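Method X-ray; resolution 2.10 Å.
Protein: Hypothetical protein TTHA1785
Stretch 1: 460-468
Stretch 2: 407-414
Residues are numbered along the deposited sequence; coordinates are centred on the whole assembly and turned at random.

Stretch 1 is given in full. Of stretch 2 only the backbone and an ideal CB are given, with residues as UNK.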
# COMPACT_ATOMS: atom_id res chain seq x y z
N VAL A 460 3.41 -19.89 -7.47
CA VAL A 460 4.04 -18.97 -8.41
C VAL A 460 3.06 -17.88 -8.85
O VAL A 460 2.11 -18.14 -9.59
CB VAL A 460 4.55 -19.73 -9.66
CG1 VAL A 460 5.38 -18.79 -10.54
CG2 VAL A 460 5.37 -20.93 -9.22
N SER A 461 3.32 -16.65 -8.40
CA SER A 461 2.45 -15.52 -8.72
C SER A 461 2.63 -14.99 -10.14
O SER A 461 3.72 -14.61 -10.53
CB SER A 461 2.71 -14.38 -7.75
OG SER A 461 1.88 -13.28 -8.05
N LEU A 462 1.53 -14.97 -10.89
CA LEU A 462 1.55 -14.48 -12.26
C LEU A 462 1.77 -12.98 -12.21
O LEU A 462 2.48 -12.42 -13.03
CB LEU A 462 0.24 -14.80 -12.97
CG LEU A 462 -0.09 -16.29 -13.17
CD1 LEU A 462 -1.56 -16.42 -13.56
CD2 LEU A 462 0.81 -16.90 -14.24
N VAL A 463 1.15 -12.34 -11.22
CA VAL A 463 1.30 -10.91 -11.06
C VAL A 463 2.79 -10.56 -10.91
O VAL A 463 3.31 -9.75 -11.68
CB VAL A 463 0.52 -10.41 -9.83
CG1 VAL A 463 0.71 -8.90 -9.66
CG2 VAL A 463 -0.98 -10.74 -10.02
N VAL A 464 3.46 -11.17 -9.94
CA VAL A 464 4.88 -10.92 -9.72
C VAL A 464 5.68 -11.26 -10.98
O VAL A 464 6.66 -10.59 -11.31
CB VAL A 464 5.44 -11.75 -8.54
CG1 VAL A 464 6.95 -11.60 -8.46
CG2 VAL A 464 4.80 -11.27 -7.22
N GLU A 465 5.26 -12.30 -11.69
CA GLU A 465 5.91 -12.74 -12.92
C GLU A 465 5.81 -11.64 -13.98
O GLU A 465 6.79 -11.29 -14.66
CB GLU A 465 5.21 -14.01 -13.44
CG GLU A 465 5.80 -14.61 -14.71
CD GLU A 465 4.90 -15.70 -15.33
OE1 GLU A 465 3.96 -15.34 -16.09
OE2 GLU A 465 5.13 -16.90 -15.06
N ALA A 466 4.61 -11.08 -14.12
CA ALA A 466 4.41 -10.02 -15.11
C ALA A 466 5.21 -8.79 -14.70
O ALA A 466 5.88 -8.16 -15.53
CB ALA A 466 2.96 -9.67 -15.20
N VAL A 467 5.16 -8.45 -13.42
CA VAL A 467 5.89 -7.30 -12.93
C VAL A 467 7.38 -7.43 -13.20
O VAL A 467 8.00 -6.50 -13.72
CB VAL A 467 5.64 -7.09 -11.42
CG1 VAL A 467 6.80 -6.36 -10.79
CG2 VAL A 467 4.36 -6.29 -11.23
N GLU A 468 7.97 -8.57 -12.85
CA GLU A 468 9.39 -8.72 -13.09
C GLU A 468 9.66 -8.75 -14.59
O GLU A 468 10.63 -8.16 -15.07
CB GLU A 468 9.94 -9.99 -12.42
CG GLU A 468 11.45 -10.14 -12.63
CD GLU A 468 12.12 -11.16 -11.71
OE1 GLU A 468 11.70 -12.34 -11.73
OE2 GLU A 468 13.06 -10.76 -10.98
N UNK A 407 6.30 3.13 -10.17
CA UNK A 407 5.26 2.34 -9.51
C UNK A 407 5.37 0.84 -9.79
O UNK A 407 5.86 0.43 -10.83
CB UNK A 407 3.88 2.84 -9.95
N UNK A 408 4.88 0.03 -8.86
CA UNK A 408 4.89 -1.40 -9.06
C UNK A 408 3.58 -2.02 -8.57
O UNK A 408 2.61 -1.31 -8.30
CB UNK A 408 6.09 -2.03 -8.34
N UNK A 409 3.53 -3.34 -8.44
CA UNK A 409 2.30 -3.99 -8.03
C UNK A 409 2.15 -4.06 -6.52
O UNK A 409 3.09 -3.79 -5.77
CB UNK A 409 2.24 -5.40 -8.62
N UNK A 410 0.96 -4.43 -6.07
CA UNK A 410 0.74 -4.55 -4.64
C UNK A 410 0.28 -5.95 -4.26
O UNK A 410 0.50 -6.39 -3.14
CB UNK A 410 -0.29 -3.52 -4.18
N UNK A 411 -0.36 -6.65 -5.18
CA UNK A 411 -0.85 -7.99 -4.87
C UNK A 411 -0.16 -9.11 -5.62
O UNK A 411 0.47 -8.88 -6.66
CB UNK A 411 -2.35 -8.06 -5.16
N UNK A 412 -0.30 -10.33 -5.11
CA UNK A 412 0.31 -11.50 -5.73
C UNK A 412 -0.70 -12.41 -6.42
O UNK A 412 -0.35 -13.19 -7.31
CB UNK A 412 1.08 -12.30 -4.67
N UNK A 413 -1.97 -12.31 -6.02
CA UNK A 413 -2.98 -13.17 -6.61
C UNK A 413 -4.14 -12.45 -7.27
O UNK A 413 -3.97 -11.38 -7.87
CB UNK A 413 -3.53 -14.10 -5.53
N UNK A 414 -5.33 -13.04 -7.16
CA UNK A 414 -6.55 -12.50 -7.75
C UNK A 414 -7.72 -12.47 -6.78
O UNK A 414 -8.89 -12.46 -7.19
CB UNK A 414 -6.93 -13.32 -8.98

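Position 407 gives little to reason from: nothing of stretch 1 lies within 5.5 Å of its ideal CB, and phi/psi of -125/153° are extended, so many side chains would fit. The deposited residue is Ser 407, in a strand and without contact to the helix.

At 408 the backbone is still extended (-139/-167°) and CA-to-CB points sideways, with the ideal CB 5.0 Å from Val 467 CG1. A small or medium side chain, polar or apolar, would suit this flank. It is Ser 408, chi1 t, whose OG comes 3.6 Å from Val 467 CG1; that methyl offers no polar partner, and OG is hydrogen-bonded elsewhere in the structure.

Position 409 faces the helix directly. Its CB points toward stretch 1, 3.5 Å from Val 467 CG2 and 4.0 Å from Val 463 CG1, two valines one helical turn apart. So tight an approach to methyl groups favours a compact, largely apolar side chain such as Ala, Cys or Val. The residue is Cys 409; its CB and SG both pack against Val 467 CG2 (3.5 and 3.6 Å) and Val 463 CG1 (4.0 Å each), with chi1 at 74° (p).

At 410 CA-to-CB points away and meets nothing of stretch 1, leaving the choice open, polar residues included. His 410 occupies it; its nearest atom, His 410 CD2, is 7.1 Å from Val 463 CG1.

Position 411 contributes through its backbone: its O lies 3.0 Å from Val 463 CG1, a close packing contact. The angles (-113/162°) are open to most residues and the ideal CB finds no neighbour within 5.5 Å, so glycine is not dictated here. The residue is Gly 411.

The main polar contact belongs to 412. Its carbonyl O accepts a hydrogen bond from Ser 461 OG at 2.4 Å, very short, while the same OG accepts from Val 464 N at 3.2 Å and caps the helix. The ideal CB, pointing sideways, is 3.6 Å from Ser 461 OG and 4.6 Å from Val 464 CG2, which suits a small side chain such as Ala or Ser. Ala 412 puts its methyl there.

At 413 the CB direction is away, with room for a side chain as far as stretch 1 is concerned, but phi/psi of -122/-144° are unusual for a residue with CB and favour glycine. It is Gly 413, whose O packs 3.7 Å from Val 463 CG2.

Position 414 points sideways into space free of stretch 1, where long polar chains would do well. The residue is Arg 414, poorly ordered; its end comes nearer, with Arg 414 NE 4.6 Å from Val 463 CG2, but makes no contact.

Stretch 2 407-414: SSCHGAGR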
# COMPACT_ATOMS: atom_id res chain seq x y z
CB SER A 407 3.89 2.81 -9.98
OG SER A 407 3.71 4.19 -9.71
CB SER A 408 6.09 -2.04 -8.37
OG SER A 408 6.30 -3.34 -8.88
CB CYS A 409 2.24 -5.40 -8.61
SG CYS A 409 3.36 -6.54 -7.75
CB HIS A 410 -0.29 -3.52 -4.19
CG HIS A 410 -1.70 -4.03 -4.22
ND1 HIS A 410 -2.43 -4.25 -3.08
CD2 HIS A 410 -2.50 -4.37 -5.26
CE1 HIS A 410 -3.63 -4.70 -3.41
NE2 HIS A 410 -3.70 -4.78 -4.73
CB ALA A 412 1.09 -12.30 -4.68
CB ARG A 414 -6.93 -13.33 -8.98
CG ARG A 414 -5.91 -13.25 -10.10
CD ARG A 414 -5.93 -11.87 -10.73
NE ARG A 414 -5.03 -11.78 -11.88
CZ ARG A 414 -5.13 -10.85 -12.82
NH1 ARG A 414 -4.26 -10.85 -13.83
NH2 ARG A 414 -6.08 -9.93 -12.77
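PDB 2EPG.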